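Local structure of ancillary protein 1 (Streptococcus pyogenes, 2XI9) at residues 214-219 and 251-256; 162-167 and 200-205; 136-141 and 269-274; 242-247 and 277-282; 117-122 and 318-323. The protein acts as a pilus-presented adhesin that probably binds collagen and needs its unusual internal thioester bond for efficient interaction with host cells. One frame throughout, in Å; residues are numbered along the deposited sequence.

Contact 1: residues 214-219 and 251-256; sequences KHIKKV and YFTDSA
His-215 lies over one face of the Phe-252 ring, and this is the tight part of the contact. Its CB stands 3.6 Å from the centroid of the Phe-252 ring, only 6° off the ring normal, which makes a CH-pi contact. The imidazole continues outward from there. Its plane is 29° from that of the phenyl ring, but the two are slid apart and barely overlap. ND1 of His-215 comes closest, 3.4 Å from CE1 of Phe-252. CG of His-215 is turned anti to its carbonyl carbon (chi1 -69°), and this carries the ring past the phenyl face. Asp-206 accepts a hydrogen bond at ND1, which helps set the rotation of the imidazole. The opposite face of Phe-252 is covered by CD1 of Tyr-251. Helices 209-222 and 238-253 of the thioester domain meet here, with Phe-252 near the end of the second and Ala-287 of helix 274-288 also against its ring. CG2 of Val-219 meets the ring edge, 3.6 Å from CE2 of Phe-252. Packing is looser beside Ile-216. Its CD1 reaches CB of Phe-252 at 4.0 Å and CG2 of Thr-253 at 4.1 Å, with no closer approach. On the outer side of helix 209-222, Lys-214 is exposed and takes no part in the packing, while Lys-217 bonds to the backbone oxygen of Thr-296.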
# COMPACT_ATOMS: atom_id res chain seq x y z
N LYS A 214 6.65 -8.80 -6.53
CA LYS A 214 6.87 -8.92 -7.93
C LYS A 214 5.54 -9.07 -8.63
O LYS A 214 5.34 -8.44 -9.66
CB LYS A 214 7.83 -10.08 -8.26
CG LYS A 214 9.28 -9.78 -7.79
CD LYS A 214 10.36 -10.74 -8.34
CE LYS A 214 10.66 -11.89 -7.40
NZ LYS A 214 11.75 -12.78 -7.93
N HIS A 215 4.64 -9.92 -8.11
CA HIS A 215 3.31 -10.12 -8.72
C HIS A 215 2.51 -8.82 -8.85
O HIS A 215 1.92 -8.51 -9.93
CB HIS A 215 2.50 -11.19 -7.94
CG HIS A 215 3.07 -12.57 -8.06
ND1 HIS A 215 2.80 -13.60 -7.17
CD2 HIS A 215 3.89 -13.09 -8.99
CE1 HIS A 215 3.43 -14.69 -7.56
NE2 HIS A 215 4.10 -14.42 -8.67
N ILE A 216 2.49 -8.05 -7.77
CA ILE A 216 1.79 -6.81 -7.74
C ILE A 216 2.34 -5.79 -8.75
O ILE A 216 1.56 -5.18 -9.51
CB ILE A 216 1.74 -6.22 -6.27
CG1 ILE A 216 0.94 -7.13 -5.33
CG2 ILE A 216 1.34 -4.78 -6.29
CD1 ILE A 216 -0.46 -7.37 -5.66
N LYS A 217 3.67 -5.65 -8.81
CA LYS A 217 4.29 -4.71 -9.72
C LYS A 217 3.99 -5.11 -11.15
O LYS A 217 3.84 -4.25 -11.98
CB LYS A 217 5.79 -4.68 -9.55
CG LYS A 217 6.27 -4.00 -8.32
CD LYS A 217 7.78 -4.10 -8.29
CE LYS A 217 8.37 -3.35 -7.13
NZ LYS A 217 9.87 -3.57 -7.00
N LYS A 218 3.87 -6.43 -11.43
CA LYS A 218 3.65 -6.87 -12.81
C LYS A 218 2.21 -6.70 -13.31
O LYS A 218 1.99 -6.42 -14.49
CB LYS A 218 4.14 -8.30 -13.03
CG LYS A 218 5.72 -8.37 -13.03
CD LYS A 218 6.27 -9.75 -12.88
CE LYS A 218 6.23 -10.50 -14.19
NZ LYS A 218 6.58 -11.98 -14.09
N VAL A 219 1.24 -6.88 -12.42
CA VAL A 219 -0.15 -6.55 -12.70
C VAL A 219 -0.26 -5.06 -13.06
O VAL A 219 -0.83 -4.71 -14.10
CB VAL A 219 -1.09 -6.91 -11.51
CG1 VAL A 219 -2.52 -6.37 -11.70
CG2 VAL A 219 -1.17 -8.45 -11.30
N TYR A 251 -6.76 -11.08 -7.00
CA TYR A 251 -6.26 -12.42 -7.19
C TYR A 251 -5.08 -12.72 -6.26
O TYR A 251 -5.02 -13.79 -5.68
CB TYR A 251 -5.90 -12.66 -8.67
CG TYR A 251 -5.32 -14.05 -8.95
CD1 TYR A 251 -3.95 -14.29 -8.86
CD2 TYR A 251 -6.14 -15.11 -9.24
CE1 TYR A 251 -3.43 -15.56 -9.09
CE2 TYR A 251 -5.62 -16.39 -9.48
CZ TYR A 251 -4.27 -16.60 -9.40
OH TYR A 251 -3.75 -17.86 -9.62
N PHE A 252 -4.17 -11.75 -6.08
CA PHE A 252 -2.98 -11.91 -5.24
C PHE A 252 -3.22 -11.45 -3.82
O PHE A 252 -2.72 -12.06 -2.92
CB PHE A 252 -1.76 -11.16 -5.84
CG PHE A 252 -1.29 -11.75 -7.15
CD1 PHE A 252 -0.74 -13.00 -7.19
CD2 PHE A 252 -1.48 -11.04 -8.34
CE1 PHE A 252 -0.36 -13.57 -8.45
CE2 PHE A 252 -1.14 -11.60 -9.59
CZ PHE A 252 -0.57 -12.84 -9.63
N THR A 253 -3.96 -10.37 -3.61
CA THR A 253 -4.14 -9.86 -2.22
C THR A 253 -5.17 -10.63 -1.35
O THR A 253 -5.05 -10.69 -0.11
CB THR A 253 -4.52 -8.37 -2.20
OG1 THR A 253 -5.78 -8.17 -2.86
CG2 THR A 253 -3.47 -7.52 -2.88
N ASP A 254 -6.20 -11.11 -2.01
CA ASP A 254 -7.38 -11.66 -1.38
C ASP A 254 -7.77 -13.04 -1.93
O ASP A 254 -8.81 -13.58 -1.59
CB ASP A 254 -8.52 -10.67 -1.56
CG ASP A 254 -8.32 -9.39 -0.71
OD1 ASP A 254 -8.48 -9.43 0.54
OD2 ASP A 254 -8.04 -8.35 -1.31
N SER A 255 -6.92 -13.62 -2.77
CA SER A 255 -7.18 -14.92 -3.35
C SER A 255 -8.55 -15.00 -4.06
O SER A 255 -9.25 -15.97 -3.93
CB SER A 255 -7.04 -16.00 -2.29
OG SER A 255 -5.72 -16.02 -1.76
N ALA A 256 -8.90 -13.96 -4.81
CA ALA A 256 -10.08 -13.98 -5.69
C ALA A 256 -9.84 -15.00 -6.79
O ALA A 256 -8.69 -15.17 -7.29
CB ALA A 256 -10.33 -12.59 -6.36

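Contact 2: residues 162-167 and 200-205; sequences NADLKS and YTVKPR
Asn-162 bonds directly to the backbone of Tyr-200 and, through a water, to that of Val-202. From CB, CG is set anti to the carbonyl carbon (chi1 -55°), and this swings the amide over to the other loop. CG lies 3.8 Å from O of Tyr-200. OD1 accepts a bond from the backbone N of Ser-310. ND2 donates to O of Tyr-200 at 2.8 Å, with an N-H...O angle of 159°. The acceptor lies in the amide plane, and the donor lies in the carbonyl plane. ND2 also gives a hydrogen to water 1 at 2.8 Å, which accepts a second bond from N of Val-202. CG2 of Val-202 packs at 3.7 Å from the same ND2. Asn-162 also opens a type I turn, closed by N of Leu-165. The first loop follows strand 155-160 and the second leads into helix 209-222; residues just after helix 238-253 bond to both, Asp-254 to N of Ala-163 and Ser-255 to O of Lys-203.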
# COMPACT_ATOMS: atom_id res chain seq x y z
N ASN A 162 -7.38 -4.36 -0.53
CA ASN A 162 -8.15 -5.18 0.43
C ASN A 162 -9.63 -5.25 0.01
O ASN A 162 -10.42 -4.38 0.36
CB ASN A 162 -8.11 -4.55 1.83
CG ASN A 162 -6.69 -4.31 2.35
OD1 ASN A 162 -6.27 -3.15 2.52
ND2 ASN A 162 -5.94 -5.40 2.60
N ALA A 163 -10.01 -6.32 -0.68
CA ALA A 163 -11.34 -6.44 -1.25
C ALA A 163 -12.48 -6.24 -0.26
O ALA A 163 -13.52 -5.72 -0.65
CB ALA A 163 -11.49 -7.79 -1.93
N ASP A 164 -12.29 -6.63 1.01
CA ASP A 164 -13.37 -6.62 2.00
C ASP A 164 -13.50 -5.30 2.78
O ASP A 164 -14.39 -5.20 3.62
CB ASP A 164 -13.17 -7.70 3.07
CG ASP A 164 -13.16 -9.11 2.52
OD1 ASP A 164 -14.15 -9.50 1.87
OD2 ASP A 164 -12.14 -9.82 2.78
N LEU A 165 -12.57 -4.37 2.57
CA LEU A 165 -12.53 -3.13 3.38
C LEU A 165 -13.11 -1.94 2.59
O LEU A 165 -13.44 -2.07 1.42
CB LEU A 165 -11.09 -2.83 3.82
CG LEU A 165 -10.48 -3.95 4.69
CD1 LEU A 165 -9.06 -3.57 5.14
CD2 LEU A 165 -11.35 -4.29 5.91
N LYS A 166 -13.25 -0.79 3.24
CA LYS A 166 -13.98 0.30 2.63
C LYS A 166 -13.13 1.03 1.60
O LYS A 166 -11.94 1.29 1.83
CB LYS A 166 -14.45 1.29 3.69
CG LYS A 166 -15.59 0.76 4.56
CD LYS A 166 -15.89 1.77 5.64
CE LYS A 166 -17.29 1.83 6.02
NZ LYS A 166 -17.61 0.87 7.11
N SER A 167 -13.75 1.30 0.46
CA SER A 167 -13.12 2.12 -0.59
C SER A 167 -12.82 3.58 -0.11
O SER A 167 -13.38 4.04 0.88
CB SER A 167 -14.02 2.12 -1.82
OG SER A 167 -15.34 2.48 -1.49
N TYR A 200 0.17 -5.95 4.40
CA TYR A 200 -1.13 -5.29 4.25
C TYR A 200 -2.25 -6.18 3.72
O TYR A 200 -3.40 -5.74 3.65
CB TYR A 200 -1.01 -4.02 3.41
CG TYR A 200 0.04 -3.10 3.95
CD1 TYR A 200 -0.17 -2.40 5.12
CD2 TYR A 200 1.27 -2.96 3.31
CE1 TYR A 200 0.80 -1.58 5.65
CE2 TYR A 200 2.26 -2.14 3.83
CZ TYR A 200 2.02 -1.45 5.00
OH TYR A 200 3.00 -0.64 5.53
N THR A 201 -1.92 -7.41 3.30
CA THR A 201 -2.88 -8.32 2.69
C THR A 201 -3.69 -9.06 3.72
O THR A 201 -3.23 -9.31 4.83
CB THR A 201 -2.22 -9.38 1.81
OG1 THR A 201 -1.33 -10.19 2.60
CG2 THR A 201 -1.48 -8.70 0.66
N VAL A 202 -4.90 -9.44 3.33
CA VAL A 202 -5.81 -10.19 4.22
C VAL A 202 -5.87 -11.68 3.89
O VAL A 202 -5.91 -12.49 4.80
CB VAL A 202 -7.22 -9.56 4.11
CG1 VAL A 202 -8.24 -10.40 4.78
CG2 VAL A 202 -7.21 -8.15 4.73
N LYS A 203 -5.92 -12.04 2.60
CA LYS A 203 -5.87 -13.46 2.20
C LYS A 203 -4.94 -13.61 1.01
O LYS A 203 -5.40 -13.86 -0.10
CB LYS A 203 -7.27 -13.99 1.89
CG LYS A 203 -7.40 -15.52 1.83
CD LYS A 203 -8.79 -15.91 1.28
CE LYS A 203 -8.96 -17.46 1.19
NZ LYS A 203 -8.94 -18.05 2.55
N PRO A 204 -3.62 -13.46 1.23
CA PRO A 204 -2.65 -13.54 0.15
C PRO A 204 -2.58 -14.91 -0.45
O PRO A 204 -2.67 -15.93 0.25
CB PRO A 204 -1.32 -13.15 0.82
CG PRO A 204 -1.50 -13.48 2.21
CD PRO A 204 -2.95 -13.31 2.54
N ARG A 205 -2.45 -14.95 -1.76
CA ARG A 205 -2.30 -16.20 -2.44
C ARG A 205 -0.87 -16.73 -2.26
O ARG A 205 -0.63 -17.94 -2.13
CB ARG A 205 -2.66 -15.96 -3.90
CG ARG A 205 -2.81 -17.15 -4.73
CD ARG A 205 -3.34 -16.81 -6.10
NE ARG A 205 -4.80 -16.60 -6.23
CZ ARG A 205 -5.74 -17.55 -6.21
NH1 ARG A 205 -5.46 -18.84 -6.04
NH2 ARG A 205 -7.00 -17.20 -6.34
O HOH W 1 -6.15 -7.83 1.25

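Contact 3: residues 136-141 and 269-274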
# COMPACT_ATOMS: atom_id res chain seq x y z
N VAL A 136 -19.61 2.18 -17.76
CA VAL A 136 -20.03 0.81 -17.49
C VAL A 136 -18.84 -0.15 -17.59
O VAL A 136 -17.84 0.08 -18.33
CB VAL A 136 -21.18 0.34 -18.40
CG1 VAL A 136 -22.41 1.26 -18.32
CG2 VAL A 136 -20.71 0.16 -19.85
N LEU A 137 -18.92 -1.21 -16.79
CA LEU A 137 -18.00 -2.32 -16.91
C LEU A 137 -18.54 -3.13 -18.09
O LEU A 137 -17.90 -3.15 -19.14
CB LEU A 137 -17.93 -3.12 -15.60
CG LEU A 137 -17.11 -4.41 -15.65
CD1 LEU A 137 -15.70 -4.17 -16.21
CD2 LEU A 137 -17.05 -5.03 -14.27
N THR A 138 -19.73 -3.73 -17.96
CA THR A 138 -20.45 -4.19 -19.15
C THR A 138 -21.80 -3.51 -19.27
O THR A 138 -22.09 -2.87 -20.28
CB THR A 138 -20.59 -5.74 -19.17
OG1 THR A 138 -19.29 -6.34 -19.02
CG2 THR A 138 -21.23 -6.21 -20.49
N THR A 139 -22.66 -3.69 -18.27
CA THR A 139 -23.99 -3.05 -18.27
C THR A 139 -24.21 -2.09 -17.11
O THR A 139 -25.10 -1.27 -17.17
CB THR A 139 -25.12 -4.10 -18.19
OG1 THR A 139 -25.03 -4.74 -16.92
CG2 THR A 139 -24.97 -5.16 -19.31
N GLN A 140 -23.45 -2.23 -16.03
CA GLN A 140 -23.58 -1.38 -14.86
C GLN A 140 -22.35 -0.47 -14.70
O GLN A 140 -21.25 -0.84 -15.05
CB GLN A 140 -23.76 -2.24 -13.62
CG GLN A 140 -25.05 -3.09 -13.69
CD GLN A 140 -25.24 -4.04 -12.51
OE1 GLN A 140 -26.32 -4.07 -11.92
NE2 GLN A 140 -24.22 -4.81 -12.15
N ASN A 141 -22.56 0.71 -14.12
CA ASN A 141 -21.47 1.60 -13.72
C ASN A 141 -20.44 0.80 -12.93
O ASN A 141 -20.80 0.06 -12.03
CB ASN A 141 -22.02 2.78 -12.88
CG ASN A 141 -20.97 3.81 -12.54
OD1 ASN A 141 -19.96 3.94 -13.22
ND2 ASN A 141 -21.22 4.58 -11.46
N PHE A 269 -18.13 -7.76 -9.66
CA PHE A 269 -17.47 -8.38 -10.79
C PHE A 269 -18.35 -9.34 -11.57
O PHE A 269 -17.99 -9.80 -12.66
CB PHE A 269 -16.12 -9.01 -10.34
CG PHE A 269 -15.09 -7.97 -10.05
CD1 PHE A 269 -14.47 -7.33 -11.11
CD2 PHE A 269 -14.78 -7.56 -8.74
CE1 PHE A 269 -13.55 -6.30 -10.91
CE2 PHE A 269 -13.85 -6.53 -8.53
CZ PHE A 269 -13.24 -5.90 -9.62
N GLY A 270 -19.51 -9.64 -11.03
CA GLY A 270 -20.56 -10.26 -11.80
C GLY A 270 -20.86 -9.58 -13.13
O GLY A 270 -21.26 -10.24 -14.07
N ASP A 271 -20.66 -8.26 -13.22
CA ASP A 271 -20.89 -7.51 -14.47
C ASP A 271 -19.69 -7.58 -15.46
O ASP A 271 -19.74 -6.96 -16.52
CB ASP A 271 -21.14 -6.03 -14.16
CG ASP A 271 -21.69 -5.25 -15.35
OD1 ASP A 271 -22.54 -5.76 -16.07
OD2 ASP A 271 -21.28 -4.09 -15.56
N MSE A 272 -18.62 -8.28 -15.10
CA MSE A 272 -17.47 -8.43 -16.01
C MSE A 272 -17.79 -9.45 -17.10
O MSE A 272 -18.16 -10.60 -16.81
CB MSE A 272 -16.22 -8.85 -15.20
CG MSE A 272 -14.97 -8.96 -15.99
SE MSE A 272 -13.39 -9.25 -14.95
CE MSE A 272 -12.93 -7.42 -14.47
N ASN A 273 -17.63 -9.06 -18.37
CA ASN A 273 -17.89 -9.97 -19.49
C ASN A 273 -16.72 -10.97 -19.72
O ASN A 273 -15.65 -10.86 -19.11
CB ASN A 273 -18.31 -9.20 -20.75
CG ASN A 273 -17.16 -8.43 -21.42
OD1 ASN A 273 -15.99 -8.67 -21.10
ND2 ASN A 273 -17.49 -7.52 -22.36
N ASP A 274 -16.94 -11.96 -20.58
CA ASP A 274 -15.92 -13.02 -20.82
C ASP A 274 -14.57 -12.47 -21.33
O ASP A 274 -13.52 -12.84 -20.80
CB ASP A 274 -16.43 -14.04 -21.84
CG ASP A 274 -17.55 -14.93 -21.29
OD1 ASP A 274 -17.77 -14.98 -20.06
OD2 ASP A 274 -18.21 -15.61 -22.11
O HOH W 2 -16.47 -6.42 -18.80
O HOH W 3 -20.39 -2.83 -12.84
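Asp-271 closes the short 3-10 turn 269-271 just ahead of helix 274-288, and its carboxylate plugs into the main chain of loop 136-141. CG is held anti to the backbone N (chi1 -167°), which directs both oxygens at three successive amides. N of Thr-139 lies on the syn side of both oxygens, 3.0 Å from OD1 of Asp-271 and 3.1 Å from OD2. Two more amides grip OD2 from opposite sides of the carboxylate plane: N of Thr-138 and N of Gln-140, each at 2.9 Å from Asp-271 OD2. OG1 of Thr-139 bonds to OD1 of Asp-271 at 2.8 Å, from above the plane on the side of Gln-140. Five bonds therefore fix the carboxylate and probably disperse its charge. Thr-138 ties the backbone down as well, its OG1 giving a 2.6 Å bond to O of Asp-271. Water 2 links that hydroxyl to N of Asn-273. CD2 of Leu-137 packs 4.0 Å from CB of Met-272, a selenomethionine. Asn-273 follows as N-cap, its OD1 bonded to OG1 of Thr-276. Consecutive amides gathered round one carboxylate are typical of an aspartate-held loop, here tied to the turn before helix 274-288.

Contact 4: residues 242-247 and 277-282; sequences RAATQL and LAVAKI
The segments 242-247 and 277-282 are helical and cross at -49°, with axes 8.4 Å apart at closest approach. Ala-244 and Ala-280 sit where the backbones come nearest, their CA atoms only 4.4 Å apart. Each has just a methyl to place between the helices. CB of Ala-244 lies 4.0 Å from CB of Ala-280 and also rests on the backbone N and CA of the latter. In return, CB of Ala-280 faces the carbonyl of Ala-244, 3.8 Å from its O. Larger side chains fill in around this pair. Leu-247 has CG anti to its backbone N (chi1 179°), and its CD2 methyl touches CD1 of Leu-277 at 3.7 Å. The same CD2 stands 4.2 Å from CB of Ala-280. Val-279 brings CG1 alongside CB of Ala-244. The contact is wholly apolar and buried, and no hydrogen bond spans it. Leu-263 of the short helix 260-263 touches both Leu-247 and Leu-277. On the other face of helix 238-253, Gln-246 and Arg-242 turn to the sheet, where they bond to Cys-160 and Tyr-147. Small residues at the crossing allow this close approach, and the angle is consistent with ridges-into-grooves packing, here within the thioester domain.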
# COMPACT_ATOMS: atom_id res chain seq x y z
N ARG A 242 -9.26 -1.29 -16.50
CA ARG A 242 -9.17 -0.89 -15.10
C ARG A 242 -9.75 -1.98 -14.17
O ARG A 242 -9.15 -2.34 -13.18
CB ARG A 242 -9.88 0.46 -14.90
CG ARG A 242 -9.60 1.14 -13.56
CD ARG A 242 -10.07 2.57 -13.60
NE ARG A 242 -9.69 3.30 -12.38
CZ ARG A 242 -9.61 4.60 -12.27
NH1 ARG A 242 -9.88 5.39 -13.31
NH2 ARG A 242 -9.29 5.12 -11.09
N ALA A 243 -10.94 -2.47 -14.50
CA ALA A 243 -11.56 -3.52 -13.73
C ALA A 243 -10.73 -4.81 -13.71
O ALA A 243 -10.56 -5.41 -12.66
CB ALA A 243 -12.93 -3.81 -14.22
N ALA A 244 -10.22 -5.21 -14.88
CA ALA A 244 -9.42 -6.42 -14.98
C ALA A 244 -8.21 -6.28 -14.09
O ALA A 244 -7.82 -7.24 -13.45
CB ALA A 244 -9.03 -6.67 -16.46
N THR A 245 -7.59 -5.07 -14.07
CA THR A 245 -6.43 -4.75 -13.23
C THR A 245 -6.82 -4.89 -11.76
O THR A 245 -6.07 -5.48 -10.97
CB THR A 245 -5.80 -3.31 -13.57
OG1 THR A 245 -5.62 -3.16 -15.01
CG2 THR A 245 -4.46 -3.10 -12.89
N GLN A 246 -7.97 -4.35 -11.38
CA GLN A 246 -8.41 -4.41 -10.00
C GLN A 246 -8.59 -5.87 -9.56
O GLN A 246 -8.21 -6.26 -8.45
CB GLN A 246 -9.72 -3.64 -9.81
CG GLN A 246 -10.28 -3.64 -8.36
CD GLN A 246 -9.37 -2.99 -7.36
OE1 GLN A 246 -9.42 -1.78 -7.18
NE2 GLN A 246 -8.57 -3.79 -6.65
N LEU A 247 -9.22 -6.66 -10.41
CA LEU A 247 -9.48 -8.08 -10.07
C LEU A 247 -8.16 -8.87 -10.01
O LEU A 247 -8.02 -9.73 -9.20
CB LEU A 247 -10.47 -8.69 -11.08
CG LEU A 247 -10.82 -10.17 -10.87
CD1 LEU A 247 -11.46 -10.33 -9.50
CD2 LEU A 247 -11.72 -10.71 -12.03
N LEU A 277 -12.68 -10.73 -18.37
CA LEU A 277 -12.12 -11.70 -17.45
C LEU A 277 -10.91 -12.42 -18.11
O LEU A 277 -9.92 -12.76 -17.45
CB LEU A 277 -13.23 -12.68 -17.01
CG LEU A 277 -12.78 -13.78 -16.06
CD1 LEU A 277 -12.24 -13.18 -14.76
CD2 LEU A 277 -13.93 -14.78 -15.83
N ALA A 278 -10.93 -12.64 -19.42
CA ALA A 278 -9.78 -13.30 -20.08
C ALA A 278 -8.54 -12.39 -19.94
O ALA A 278 -7.43 -12.86 -19.72
CB ALA A 278 -10.08 -13.62 -21.53
N VAL A 279 -8.72 -11.08 -20.06
CA VAL A 279 -7.61 -10.14 -19.86
C VAL A 279 -7.14 -10.11 -18.40
O VAL A 279 -5.92 -10.06 -18.11
CB VAL A 279 -7.95 -8.74 -20.40
CG1 VAL A 279 -6.91 -7.70 -19.90
CG2 VAL A 279 -8.03 -8.79 -21.91
N ALA A 280 -8.07 -10.22 -17.45
CA ALA A 280 -7.67 -10.32 -16.06
C ALA A 280 -6.76 -11.55 -15.91
O ALA A 280 -5.74 -11.48 -15.23
CB ALA A 280 -8.88 -10.43 -15.14
N LYS A 281 -7.14 -12.64 -16.56
CA LYS A 281 -6.34 -13.89 -16.53
C LYS A 281 -4.93 -13.72 -17.17
O LYS A 281 -3.93 -14.24 -16.64
CB LYS A 281 -7.07 -15.05 -17.20
CG LYS A 281 -8.33 -15.57 -16.47
CD LYS A 281 -8.87 -16.90 -17.11
CE LYS A 281 -10.16 -17.39 -16.40
NZ LYS A 281 -10.85 -18.47 -17.16
N ILE A 282 -4.88 -13.03 -18.30
CA ILE A 282 -3.58 -12.60 -18.90
C ILE A 282 -2.69 -11.81 -17.94
O ILE A 282 -1.53 -12.12 -17.78
CB ILE A 282 -3.82 -11.79 -20.22
CG1 ILE A 282 -4.25 -12.75 -21.32
CG2 ILE A 282 -2.52 -11.03 -20.64
CD1 ILE A 282 -5.07 -12.08 -22.47

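Contact 5: residues 117-122 and 318-323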
# COMPACT_ATOMS: atom_id res chain seq x y z
N LYS A 117 10.19 3.74 3.13
CA LYS A 117 10.37 5.10 2.72
C LYS A 117 8.97 5.69 2.80
O LYS A 117 8.06 5.20 2.17
CB LYS A 117 10.97 5.14 1.32
CG LYS A 117 12.36 4.48 1.29
CD LYS A 117 13.17 4.73 0.03
CE LYS A 117 14.02 6.01 0.12
NZ LYS A 117 14.91 6.03 1.30
N GLU A 118 8.80 6.70 3.65
CA GLU A 118 7.47 7.23 3.96
C GLU A 118 7.48 8.74 4.03
O GLU A 118 8.50 9.35 4.27
CB GLU A 118 6.96 6.64 5.28
CG GLU A 118 7.03 5.12 5.33
CD GLU A 118 6.50 4.51 6.65
OE1 GLU A 118 6.17 5.26 7.60
OE2 GLU A 118 6.47 3.26 6.71
N ILE A 119 6.32 9.36 3.82
CA ILE A 119 6.23 10.81 3.94
C ILE A 119 6.41 11.21 5.40
O ILE A 119 6.17 10.41 6.31
CB ILE A 119 4.92 11.38 3.42
CG1 ILE A 119 3.71 10.73 4.13
CG2 ILE A 119 4.87 11.21 1.88
CD1 ILE A 119 2.41 11.38 3.77
N VAL A 120 6.82 12.46 5.59
CA VAL A 120 7.19 12.93 6.91
C VAL A 120 5.98 13.16 7.79
O VAL A 120 6.03 12.86 9.00
CB VAL A 120 8.05 14.22 6.79
CG1 VAL A 120 8.07 15.02 8.08
CG2 VAL A 120 9.45 13.82 6.32
N GLU A 121 4.89 13.66 7.20
CA GLU A 121 3.64 13.86 7.92
C GLU A 121 2.72 12.69 7.60
O GLU A 121 2.14 12.64 6.53
CB GLU A 121 2.97 15.18 7.57
CG GLU A 121 1.82 15.49 8.52
CD GLU A 121 0.96 16.65 8.09
OE1 GLU A 121 1.39 17.46 7.23
OE2 GLU A 121 -0.17 16.77 8.62
N PRO A 122 2.58 11.75 8.54
CA PRO A 122 1.79 10.58 8.24
C PRO A 122 0.28 10.90 8.19
O PRO A 122 -0.16 11.91 8.75
CB PRO A 122 2.15 9.62 9.39
CG PRO A 122 2.57 10.43 10.46
CD PRO A 122 3.08 11.74 9.92
N PRO A 318 9.09 9.84 -5.47
CA PRO A 318 10.11 9.66 -4.40
C PRO A 318 10.51 10.93 -3.66
O PRO A 318 11.16 10.85 -2.59
CB PRO A 318 11.33 9.14 -5.15
CG PRO A 318 11.13 9.60 -6.58
CD PRO A 318 9.66 9.58 -6.82
N GLU A 319 10.14 12.09 -4.22
CA GLU A 319 10.59 13.39 -3.76
C GLU A 319 10.19 13.69 -2.31
O GLU A 319 10.90 14.40 -1.61
CB GLU A 319 10.19 14.53 -4.74
CG GLU A 319 8.75 14.46 -5.28
CD GLU A 319 8.55 13.42 -6.43
OE1 GLU A 319 9.41 12.55 -6.63
OE2 GLU A 319 7.56 13.50 -7.18
N ASP A 320 9.09 13.09 -1.84
CA ASP A 320 8.53 13.39 -0.52
C ASP A 320 8.74 12.25 0.47
O ASP A 320 8.35 12.35 1.63
CB ASP A 320 7.04 13.69 -0.68
CG ASP A 320 6.48 13.13 -1.98
OD1 ASP A 320 6.67 11.90 -2.16
OD2 ASP A 320 5.91 13.90 -2.81
N LEU A 321 9.41 11.20 0.02
CA LEU A 321 9.61 10.03 0.85
C LEU A 321 10.95 10.19 1.55
O LEU A 321 11.91 10.65 0.93
CB LEU A 321 9.60 8.76 -0.01
CG LEU A 321 8.30 8.47 -0.76
CD1 LEU A 321 8.37 7.13 -1.51
CD2 LEU A 321 7.17 8.47 0.23
N VAL A 322 10.97 9.85 2.84
CA VAL A 322 12.23 9.85 3.61
C VAL A 322 12.44 8.46 4.20
O VAL A 322 11.50 7.65 4.30
CB VAL A 322 12.25 10.96 4.72
CG1 VAL A 322 11.98 12.35 4.10
CG2 VAL A 322 11.23 10.66 5.80
N ASP A 323 13.68 8.16 4.57
CA ASP A 323 14.00 6.86 5.17
C ASP A 323 13.37 6.78 6.54
O ASP A 323 13.55 7.67 7.36
CB ASP A 323 15.50 6.65 5.30
CG ASP A 323 16.13 6.23 4.00
OD1 ASP A 323 15.89 5.09 3.55
OD2 ASP A 323 16.85 7.05 3.43
O HOH W 4 7.50 14.14 3.31
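Glu-118 and Val-322 form the hydrogen-bonded pair of an antiparallel ladder. N of Glu-118 donates to O of Val-322 at 2.9 Å. N of Val-322 donates back to O of Glu-118, also at 2.9 Å and nearly straight (172°). Farther along, water 4 bridges the strands, accepting from N of Val-120 and donating to O of Asp-320. Lys-117 and Asp-323 lie side by side. The lysine chain bends at chi3 (88°) and chi4 and so brings NZ back to OD1 of Asp-323 in a 2.6 Å salt bridge. ND2 of Asn-114 bonds to the same OD1. The carboxylate of Glu-118, on the other face, is met by Arg-30, Tyr-32 and Arg-326. CG2 of Val-120 packs 3.7 Å from CG2 of Val-322. Strand 189-193 also bonds to strand 117-119. Asp-323 faces Lys-117 and Glu-118 faces two arginines, which implies that both buried carboxylates are probably ionised.

How the contacts relate
Contacts 1 and 4 are buried, with contact 4 purely aliphatic and contact 1 built round aromatic rings. Val-219 packs on the backbone O of Thr-245 between them, and helix 238-253 packs against both 209-222 and 274-288. Contacts 2 and 3 are partly buried and polar, and both hold loops by side-chain bonds to main chain: an amide in one, a carboxylate in the other. Contact 2 meets contact 1 where Ser-255 bonds to O of Lys-203. Contact 3 meets contact 4 through Leu-137 and Met-272, which lie on Ala-243. Contact 5 lies on the opposite side of the chain's centre from the rest and touches none of them. It alone pairs strands and carries a salt bridge across its segments.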